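Local coordinates for beta-methylmalyl-CoA dehydratase (Chloroflexus aurantiacus, PDB 4E3E), which catalyses the reversible dehydration of (2R,3S)-beta-methylmalyl-CoA to mesaconyl-CoA in the glyoxylate assimilation cycle of carbon dioxide fixation, at residues S65-H70 and T222-N227; D209-E214 and R258-N263; I254-S259 and D287-W292. One frame throughout, in Å; residues are numbered along the deposited sequence.

Interaction 1 of 3, residues S65-H70 and T222-N227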
loop_
_atom_site.group_PDB
_atom_site.type_symbol
_atom_site.label_atom_id
_atom_site.label_comp_id
_atom_site.label_asym_id
_atom_site.label_seq_id
_atom_site.Cartn_x
_atom_site.Cartn_y
_atom_site.Cartn_z
ATOM N N SER A 65 0.607 12.199 -13.999
ATOM C CA SER A 65 -0.045 11.979 -15.296
ATOM C C SER A 65 -0.237 10.499 -15.591
ATOM O O SER A 65 -1.257 10.103 -16.158
ATOM C CB SER A 65 0.767 12.606 -16.436
ATOM O OG SER A 65 0.503 13.990 -16.531
ATOM N N LEU A 66 0.742 9.677 -15.227
ATOM C CA LEU A 66 0.601 8.244 -15.482
ATOM C C LEU A 66 -0.385 7.550 -14.535
ATOM O O LEU A 66 -1.033 6.568 -14.926
ATOM C CB LEU A 66 1.955 7.548 -15.451
ATOM C CG LEU A 66 2.895 7.949 -16.562
ATOM C CD1 LEU A 66 4.141 7.090 -16.411
ATOM C CD2 LEU A 66 2.248 7.713 -17.926
ATOM N N LEU A 67 -0.498 8.045 -13.300
ATOM C CA LEU A 67 -1.555 7.565 -12.396
ATOM C C LEU A 67 -2.938 7.875 -13.007
ATOM O O LEU A 67 -3.815 6.993 -13.042
ATOM C CB LEU A 67 -1.414 8.145 -10.979
ATOM C CG LEU A 67 -2.466 7.772 -9.914
ATOM C CD1 LEU A 67 -2.681 6.253 -9.806
ATOM C CD2 LEU A 67 -2.078 8.377 -8.556
ATOM N N VAL A 68 -3.116 9.109 -13.495
ATOM C CA VAL A 68 -4.303 9.475 -14.273
ATOM C C VAL A 68 -4.514 8.508 -15.455
ATOM O O VAL A 68 -5.623 7.983 -15.662
ATOM C CB VAL A 68 -4.233 10.924 -14.806
ATOM C CG1 VAL A 68 -5.392 11.203 -15.772
ATOM C CG2 VAL A 68 -4.258 11.934 -13.655
ATOM N N PHE A 69 -3.458 8.278 -16.226
ATOM C CA PHE A 69 -3.548 7.367 -17.368
ATOM C C PHE A 69 -4.029 5.950 -17.002
ATOM O O PHE A 69 -4.987 5.449 -17.622
ATOM C CB PHE A 69 -2.241 7.353 -18.152
ATOM C CG PHE A 69 -2.227 6.378 -19.288
ATOM C CD1 PHE A 69 -2.738 6.731 -20.538
ATOM C CD2 PHE A 69 -1.712 5.109 -19.107
ATOM C CE1 PHE A 69 -2.722 5.829 -21.588
ATOM C CE2 PHE A 69 -1.695 4.200 -20.159
ATOM C CZ PHE A 69 -2.209 4.561 -21.398
ATOM N N HIS A 70 -3.387 5.314 -16.015
ATOM C CA HIS A 70 -3.751 3.945 -15.614
ATOM C C HIS A 70 -5.154 3.813 -15.074
ATOM O O HIS A 70 -5.827 2.817 -15.291
ATOM C CB HIS A 70 -2.751 3.384 -14.610
ATOM C CG HIS A 70 -1.336 3.350 -15.124
ATOM N ND1 HIS A 70 -1.037 2.965 -16.384
ATOM C CD2 HIS A 70 -0.129 3.680 -14.514
ATOM C CE1 HIS A 70 0.297 3.036 -16.569
ATOM N NE2 HIS A 70 0.852 3.472 -15.426
ATOM N N THR A 222 -2.263 -2.842 -10.163
ATOM C CA THR A 222 -3.383 -3.161 -11.075
ATOM C C THR A 222 -4.757 -3.014 -10.380
ATOM O O THR A 222 -5.726 -2.517 -10.994
ATOM C CB THR A 222 -3.184 -4.558 -11.704
ATOM O OG1 THR A 222 -1.851 -4.630 -12.245
ATOM C CG2 THR A 222 -4.204 -4.828 -12.833
ATOM N N ARG A 223 -4.834 -3.410 -9.098
ATOM C CA ARG A 223 -6.060 -3.221 -8.290
ATOM C C ARG A 223 -6.322 -1.761 -7.972
ATOM O O ARG A 223 -7.493 -1.325 -7.910
ATOM C CB ARG A 223 -6.013 -4.048 -6.999
ATOM C CG ARG A 223 -6.296 -5.533 -7.225
ATOM C CD ARG A 223 -5.900 -6.369 -6.017
ATOM N NE ARG A 223 -6.524 -7.680 -6.068
ATOM C CZ ARG A 223 -6.025 -8.793 -5.539
ATOM N NH1 ARG A 223 -4.857 -8.782 -4.896
ATOM N NH2 ARG A 223 -6.706 -9.931 -5.660
ATOM N N LEU A 224 -5.250 -0.996 -7.772
ATOM C CA LEU A 224 -5.393 0.447 -7.518
ATOM C C LEU A 224 -6.098 1.087 -8.719
ATOM O O LEU A 224 -6.918 2.007 -8.566
ATOM C CB LEU A 224 -4.027 1.105 -7.269
ATOM C CG LEU A 224 -4.032 2.620 -7.004
ATOM C CD1 LEU A 224 -4.705 2.936 -5.672
ATOM C CD2 LEU A 224 -2.623 3.197 -7.035
ATOM N N TYR A 225 -5.782 0.568 -9.910
ATOM C CA TYR A 225 -6.358 1.051 -11.164
ATOM C C TYR A 225 -7.748 0.462 -11.422
ATOM O O TYR A 225 -8.420 0.864 -12.389
ATOM C CB TYR A 225 -5.419 0.750 -12.357
ATOM C CG TYR A 225 -3.978 1.184 -12.109
ATOM C CD1 TYR A 225 -3.690 2.377 -11.402
ATOM C CD2 TYR A 225 -2.921 0.419 -12.576
ATOM C CE1 TYR A 225 -2.377 2.763 -11.153
ATOM C CE2 TYR A 225 -1.601 0.796 -12.351
ATOM C CZ TYR A 225 -1.339 1.954 -11.640
ATOM O OH TYR A 225 -0.048 2.306 -11.422
ATOM N N GLN A 226 -8.176 -0.472 -10.560
ATOM C CA GLN A 226 -9.446 -1.210 -10.749
ATOM C C GLN A 226 -9.475 -1.818 -12.179
ATOM O O GLN A 226 -10.476 -1.799 -12.902
ATOM C CB GLN A 226 -10.641 -0.314 -10.392
ATOM C CG GLN A 226 -10.738 -0.057 -8.876
ATOM C CD GLN A 226 -11.623 1.131 -8.569
ATOM O OE1 GLN A 226 -11.467 2.180 -9.179
ATOM N NE2 GLN A 226 -12.584 0.963 -7.646
ATOM N N ASN A 227 -8.311 -2.326 -12.564
ATOM C CA ASN A 227 -8.082 -2.981 -13.849
ATOM C C ASN A 227 -8.253 -4.468 -13.566
ATOM O O ASN A 227 -7.604 -5.011 -12.681
ATOM C CB ASN A 227 -6.665 -2.625 -14.357
ATOM C CG ASN A 227 -6.214 -3.436 -15.589
ATOM O OD1 ASN A 227 -6.658 -4.552 -15.830
ATOM N ND2 ASN A 227 -5.303 -2.852 -16.370
HETATM O O HOH W 1 -4.907 0.314 -15.799
#
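H70 and Y225 bring the two backbones closest, their CA atoms 5.9 Å apart. Residues 65-70 form the first turns of helix 65-80, whereas 222-227 run off the end of helix 215-224: Q226, with positive phi, and two bonds back into the last turn, N227 N to T222 O (3.0 Å) and Q226 N to R223 O (2.9 Å), make a Schellman motif. The Y225 side chain projects from this turn with CG anti to the carbonyl carbon (chi1 -49°), alongside that of H70 and pointing the same way. H70 CB sits over the middle of the tyrosine ring, 3.3 Å from its centroid and almost on the ring normal, a CH-pi contact. The imidazole plane is turned 41° from the phenol. L67 approaches the same phenol differently: its CD1 lies at the rim, in the ring plane, 3.8 Å from Y225 CE1, and also touches CD2 of L224, whose side chain runs at about a right angle to its own. In the hot-dog fold of this family a long helix is wrapped by the antiparallel sheet; here helix 65-80 opens just after P62-D64, which with S65 probably bind substrate. The polar ends are held by other residues: H70 NE2 bonds to S255 OG, H70 ND1 to Y249 OH and Y225 OH to Y40 OH. An alanine in place of Y225 would probably leave H70 CB without its aromatic platform, open a gap beside L67 CD1 and deprive the Y40 hydroxyl of a partner. A water donates to H70 O (2.7 Å) and accepts from N227 ND2, bridging helix and turn. From the same turn, Q226 NE2 bonds to S42 O and S48 OG of the second subunit.

Interaction 2 of 3, residues D209-E214 and R258-N263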
loop_
_atom_site.group_PDB
_atom_site.type_symbol
_atom_site.label_atom_id
_atom_site.label_comp_id
_atom_site.label_asym_id
_atom_site.label_seq_id
_atom_site.Cartn_x
_atom_site.Cartn_y
_atom_site.Cartn_z
ATOM N N ASP A 209 19.771 2.436 -13.043
ATOM C CA ASP A 209 19.137 1.581 -12.032
ATOM C C ASP A 209 18.278 0.452 -12.627
ATOM O O ASP A 209 17.622 0.619 -13.659
ATOM C CB ASP A 209 18.278 2.416 -11.069
ATOM C CG ASP A 209 19.074 3.500 -10.350
ATOM O OD1 ASP A 209 19.418 4.535 -10.975
ATOM O OD2 ASP A 209 19.338 3.328 -9.143
ATOM N N GLY A 210 18.275 -0.690 -11.950
ATOM C CA GLY A 210 17.360 -1.782 -12.272
ATOM C C GLY A 210 16.488 -2.126 -11.074
ATOM O O GLY A 210 16.967 -2.112 -9.938
ATOM N N VAL A 211 15.212 -2.438 -11.323
ATOM C CA VAL A 211 14.278 -2.791 -10.243
ATOM C C VAL A 211 13.524 -4.076 -10.552
ATOM O O VAL A 211 13.015 -4.270 -11.673
ATOM C CB VAL A 211 13.288 -1.648 -9.888
ATOM C CG1 VAL A 211 14.049 -0.437 -9.365
ATOM C CG2 VAL A 211 12.386 -1.271 -11.070
ATOM N N THR A 212 13.460 -4.956 -9.556
ATOM C CA THR A 212 12.831 -6.265 -9.737
ATOM C C THR A 212 11.343 -6.209 -9.380
ATOM O O THR A 212 10.966 -5.654 -8.348
ATOM C CB THR A 212 13.563 -7.327 -8.909
ATOM O OG1 THR A 212 14.946 -7.287 -9.256
ATOM C CG2 THR A 212 13.022 -8.735 -9.170
ATOM N N ILE A 213 10.515 -6.779 -10.261
ATOM C CA ILE A 213 9.060 -6.837 -10.087
ATOM C C ILE A 213 8.658 -7.990 -9.176
ATOM O O ILE A 213 9.074 -9.126 -9.390
ATOM C CB ILE A 213 8.350 -6.967 -11.454
ATOM C CG1 ILE A 213 8.699 -5.766 -12.343
ATOM C CG2 ILE A 213 6.834 -7.123 -11.300
ATOM C CD1 ILE A 213 8.132 -5.845 -13.742
ATOM N N GLU A 214 7.849 -7.687 -8.159
ATOM C CA GLU A 214 7.263 -8.729 -7.295
ATOM C C GLU A 214 5.798 -8.959 -7.697
ATOM O O GLU A 214 5.154 -8.047 -8.217
ATOM C CB GLU A 214 7.379 -8.327 -5.807
ATOM C CG GLU A 214 8.809 -8.277 -5.273
ATOM C CD GLU A 214 9.529 -9.627 -5.412
ATOM O OE1 GLU A 214 8.945 -10.669 -5.039
ATOM O OE2 GLU A 214 10.691 -9.663 -5.886
ATOM N N ARG A 258 9.305 5.419 -16.317
ATOM C CA ARG A 258 9.228 6.838 -16.025
ATOM C C ARG A 258 9.951 7.145 -14.708
ATOM O O ARG A 258 10.741 8.106 -14.631
ATOM C CB ARG A 258 7.765 7.295 -16.003
ATOM C CG ARG A 258 7.497 8.689 -15.417
ATOM C CD ARG A 258 8.070 9.879 -16.194
ATOM N NE ARG A 258 7.519 11.119 -15.614
ATOM C CZ ARG A 258 8.012 12.342 -15.778
ATOM N NH1 ARG A 258 9.096 12.558 -16.541
ATOM N NH2 ARG A 258 7.405 13.365 -15.182
ATOM N N SER A 259 9.696 6.328 -13.679
ATOM C CA SER A 259 10.360 6.514 -12.399
ATOM C C SER A 259 11.886 6.435 -12.553
ATOM O O SER A 259 12.595 7.333 -12.115
ATOM C CB SER A 259 9.868 5.492 -11.383
ATOM O OG SER A 259 10.494 5.754 -10.148
ATOM N N LEU A 260 12.381 5.380 -13.200
ATOM C CA LEU A 260 13.810 5.227 -13.456
ATOM C C LEU A 260 14.410 6.385 -14.256
ATOM O O LEU A 260 15.567 6.776 -14.035
ATOM C CB LEU A 260 14.050 3.938 -14.243
ATOM C CG LEU A 260 13.745 2.608 -13.566
ATOM C CD1 LEU A 260 13.839 1.481 -14.583
ATOM C CD2 LEU A 260 14.666 2.363 -12.375
ATOM N N SER A 261 13.632 6.924 -15.197
ATOM C CA SER A 261 14.075 8.053 -16.018
ATOM C C SER A 261 14.447 9.302 -15.194
ATOM O O SER A 261 15.171 10.172 -15.702
ATOM C CB SER A 261 13.036 8.415 -17.090
ATOM O OG SER A 261 12.053 9.308 -16.569
ATOM N N PHE A 262 13.969 9.386 -13.941
ATOM C CA PHE A 262 14.369 10.488 -13.032
ATOM C C PHE A 262 15.891 10.648 -12.993
ATOM O O PHE A 262 16.400 11.764 -12.898
ATOM C CB PHE A 262 13.854 10.301 -11.597
ATOM C CG PHE A 262 14.180 11.484 -10.671
ATOM C CD1 PHE A 262 13.362 12.608 -10.633
ATOM C CD2 PHE A 262 15.321 11.470 -9.872
ATOM C CE1 PHE A 262 13.661 13.687 -9.812
ATOM C CE2 PHE A 262 15.635 12.542 -9.046
ATOM C CZ PHE A 262 14.801 13.656 -9.012
ATOM N N ASN A 263 16.610 9.526 -13.050
ATOM C CA ASN A 263 18.049 9.555 -13.153
ATOM C C ASN A 263 18.423 9.930 -14.583
ATOM O O ASN A 263 18.646 9.053 -15.425
ATOM C CB ASN A 263 18.667 8.190 -12.769
ATOM C CG ASN A 263 20.177 8.265 -12.638
ATOM O OD1 ASN A 263 20.738 9.354 -12.514
ATOM N ND2 ASN A 263 20.848 7.109 -12.665
HETATM O O HOH W 2 16.987 5.341 -12.059
#
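L260, on helix 250-265, packs against D209 and V211 of strand 204-212, the outermost strand at one end of this chain's antiparallel sheet, so the contact is helix-on-sheet packing at the sheet margin of the hot-dog fold. The van der Waals part centres on one methyl. CD2 of L260 lies 3.7 Å from D209 O and 3.8 Å from D209 CB, and meets V211 CG1 more loosely at 4.2 Å. The L260 and V211 side chains run antiparallel, one alongside the other. With its CG anti to the carbonyl carbon (chi1 -66°), L260 reaches out from the helix to the strand.

The polar part is thin within the pair and stronger across the subunit boundary. N263 ND2 gives D209 OD1 a weak, bent hydrogen bond of 3.4 Å, with an N-H...O angle of 131° and the carboxylate and amide planes 73° apart. Firmer partners belong to the third subunit: R230 forms a salt bridge with D209 OD2, while N6 N bonds to N263 OD1. The carboxylate is thus shared between helix 250-265 of its own chain and the third subunit, whose arginine would probably stabilise its negative charge. A water also lies between strand and helix, 2.8 Å from both D209 OD1 and the backbone L260 O. Inside the helix, S261 OG donates to R258 O at 2.6 Å.

Interaction 3 of 3, residues I254-S259 and D287-W292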
loop_
_atom_site.group_PDB
_atom_site.type_symbol
_atom_site.label_atom_id
_atom_site.label_comp_id
_atom_site.label_asym_id
_atom_site.label_seq_id
_atom_site.Cartn_x
_atom_site.Cartn_y
_atom_site.Cartn_z
ATOM N N ILE A 254 5.504 0.953 -17.970
ATOM C CA ILE A 254 5.586 2.369 -18.327
ATOM C C ILE A 254 5.912 3.196 -17.077
ATOM O O ILE A 254 6.785 4.088 -17.094
ATOM C CB ILE A 254 4.291 2.875 -19.008
ATOM C CG1 ILE A 254 4.097 2.208 -20.379
ATOM C CG2 ILE A 254 4.324 4.388 -19.174
ATOM C CD1 ILE A 254 2.713 2.379 -20.985
ATOM N N SER A 255 5.214 2.894 -15.989
ATOM C CA SER A 255 5.375 3.669 -14.767
ATOM C C SER A 255 6.739 3.463 -14.092
ATOM O O SER A 255 7.325 4.412 -13.547
ATOM C CB SER A 255 4.208 3.391 -13.822
ATOM O OG SER A 255 3.121 4.258 -14.141
ATOM N N LEU A 256 7.258 2.242 -14.145
ATOM C CA LEU A 256 8.600 1.995 -13.682
ATOM C C LEU A 256 9.651 2.748 -14.525
ATOM O O LEU A 256 10.558 3.385 -13.971
ATOM C CB LEU A 256 8.906 0.472 -13.700
ATOM C CG LEU A 256 8.222 -0.388 -12.605
ATOM C CD1 LEU A 256 8.366 -1.873 -12.907
ATOM C CD2 LEU A 256 8.781 -0.096 -11.210
ATOM N N ALA A 257 9.530 2.661 -15.855
ATOM C CA ALA A 257 10.458 3.334 -16.765
ATOM C C ALA A 257 10.485 4.828 -16.496
ATOM O O ALA A 257 11.564 5.443 -16.438
ATOM C CB ALA A 257 10.100 3.050 -18.223
ATOM N N ARG A 258 9.305 5.419 -16.317
ATOM C CA ARG A 258 9.228 6.838 -16.025
ATOM C C ARG A 258 9.951 7.145 -14.708
ATOM O O ARG A 258 10.741 8.106 -14.631
ATOM C CB ARG A 258 7.765 7.295 -16.003
ATOM C CG ARG A 258 7.497 8.689 -15.417
ATOM C CD ARG A 258 8.070 9.879 -16.194
ATOM N NE ARG A 258 7.519 11.119 -15.614
ATOM C CZ ARG A 258 8.012 12.342 -15.778
ATOM N NH1 ARG A 258 9.096 12.558 -16.541
ATOM N NH2 ARG A 258 7.405 13.365 -15.182
ATOM N N SER A 259 9.696 6.328 -13.679
ATOM C CA SER A 259 10.360 6.514 -12.399
ATOM C C SER A 259 11.886 6.435 -12.553
ATOM O O SER A 259 12.595 7.333 -12.115
ATOM C CB SER A 259 9.868 5.492 -11.383
ATOM O OG SER A 259 10.494 5.754 -10.148
ATOM N N ASP A 287 11.451 -10.465 -13.088
ATOM C CA ASP A 287 12.212 -9.710 -14.066
ATOM C C ASP A 287 12.733 -8.431 -13.445
ATOM O O ASP A 287 12.016 -7.747 -12.695
ATOM C CB ASP A 287 11.348 -9.368 -15.282
ATOM C CG ASP A 287 11.031 -10.595 -16.149
ATOM O OD1 ASP A 287 11.723 -11.630 -16.041
ATOM O OD2 ASP A 287 10.081 -10.519 -16.959
ATOM N N THR A 288 13.970 -8.078 -13.771
ATOM C CA THR A 288 14.500 -6.759 -13.355
ATOM C C THR A 288 14.446 -5.751 -14.505
ATOM O O THR A 288 15.034 -5.977 -15.561
ATOM C CB THR A 288 15.933 -6.903 -12.811
ATOM O OG1 THR A 288 15.924 -7.883 -11.769
ATOM C CG2 THR A 288 16.470 -5.579 -12.263
ATOM N N ILE A 289 13.752 -4.631 -14.285
ATOM C CA ILE A 289 13.513 -3.663 -15.336
ATOM C C ILE A 289 14.575 -2.559 -15.291
ATOM O O ILE A 289 14.835 -1.972 -14.221
ATOM C CB ILE A 289 12.110 -3.003 -15.205
ATOM C CG1 ILE A 289 10.979 -4.058 -15.268
ATOM C CG2 ILE A 289 11.917 -1.940 -16.280
ATOM C CD1 ILE A 289 11.094 -5.067 -16.427
ATOM N N TYR A 290 15.172 -2.288 -16.455
ATOM C CA TYR A 290 16.083 -1.162 -16.659
ATOM C C TYR A 290 15.505 -0.275 -17.743
ATOM O O TYR A 290 14.624 -0.699 -18.490
ATOM C CB TYR A 290 17.418 -1.662 -17.169
ATOM C CG TYR A 290 18.200 -2.505 -16.211
ATOM C CD1 TYR A 290 17.997 -3.892 -16.136
ATOM C CD2 TYR A 290 19.188 -1.930 -15.412
ATOM C CE1 TYR A 290 18.749 -4.677 -15.271
ATOM C CE2 TYR A 290 19.947 -2.702 -14.547
ATOM C CZ TYR A 290 19.721 -4.068 -14.476
ATOM O OH TYR A 290 20.480 -4.813 -13.619
ATOM N N ALA A 291 16.009 0.947 -17.856
ATOM C CA ALA A 291 15.497 1.868 -18.859
ATOM C C ALA A 291 16.610 2.730 -19.448
ATOM O O ALA A 291 17.617 3.019 -18.782
ATOM C CB ALA A 291 14.389 2.746 -18.270
ATOM N N TRP A 292 16.430 3.103 -20.710
ATOM C CA TRP A 292 17.221 4.163 -21.321
ATOM C C TRP A 292 16.348 5.029 -22.196
ATOM O O TRP A 292 15.298 4.591 -22.677
ATOM C CB TRP A 292 18.426 3.596 -22.081
ATOM C CG TRP A 292 18.072 2.781 -23.302
ATOM C CD1 TRP A 292 17.841 1.403 -23.380
ATOM C CD2 TRP A 292 17.903 3.273 -24.670
ATOM N NE1 TRP A 292 17.554 1.027 -24.673
ATOM C CE2 TRP A 292 17.569 2.102 -25.493
ATOM C CE3 TRP A 292 17.984 4.525 -25.273
ATOM C CZ2 TRP A 292 17.339 2.206 -26.853
ATOM C CZ3 TRP A 292 17.754 4.616 -26.652
ATOM C CH2 TRP A 292 17.438 3.484 -27.420
#
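Helix 250-265, a central helix of the hot-dog fold, packs through L256 and A257 on I289 and A291 of strand 288-300, in the antiparallel sheet. The strand residues in contact are alternate ones: the CB atoms of I289 and A291 point toward the helix, while that of Y290 between them points away, and its hydroxyl bonds to N234 of the third subunit. On the helix the two contacting residues are consecutive.

The closest backbone approach comes where both side chains are smallest. A257 and A291 have CA atoms 5.7 Å apart, and their CB methyls meet at 4.3 Å, the same distance that separates A291 CB from A257 CA. This alanine pair lets helix and strand lie near each other. Toward the beginning of the strand the spacing widens to 7.7 Å between the CA atoms of L256 and I289, and longer side chains fill it. CD1 of L256 touches CG1 of I289 at 4.1 Å, the two side chains meeting at about a right angle. With CG1 anti to the carbonyl carbon (chi1 -59°), I289 directs this branch to the leucine.

Neighbouring elements complete this apolar layer: I213 touches both L256 and I289, A316 of strand 307-318 packs on I289, and T314 and L340 touch A257. Along its strand edge I289 also pairs with V211 by backbone hydrogen bonds, which joins strand 288-300 to the outer strand 204-212. A buried helix laid against the inward-facing residues of the antiparallel sheet is the core arrangement of the hot-dog fold.

Overall arrangement
Interactions 1 and 3 are buried, whereas interaction 2 is only partly so; interactions 2 and 3 both touch the third subunit, interaction 1 the second. Interactions 2 and 3 share R258 and S259 on helix 250-265 and set it against neighbouring strands, 204-212 and 288-300, the centres of the two interactions being about 4 Å apart; interaction 3 is purely apolar, while interaction 2, at the sheet margin, adds a carboxylate, an amide and a water. Interaction 1 joins helix 65-80 to the end of helix 215-224 through an aromatic pair. It connects with the others helix to helix: L66 packs on I254 and R258, and the H70-S255 hydrogen bond ties interaction 1 to interaction 3.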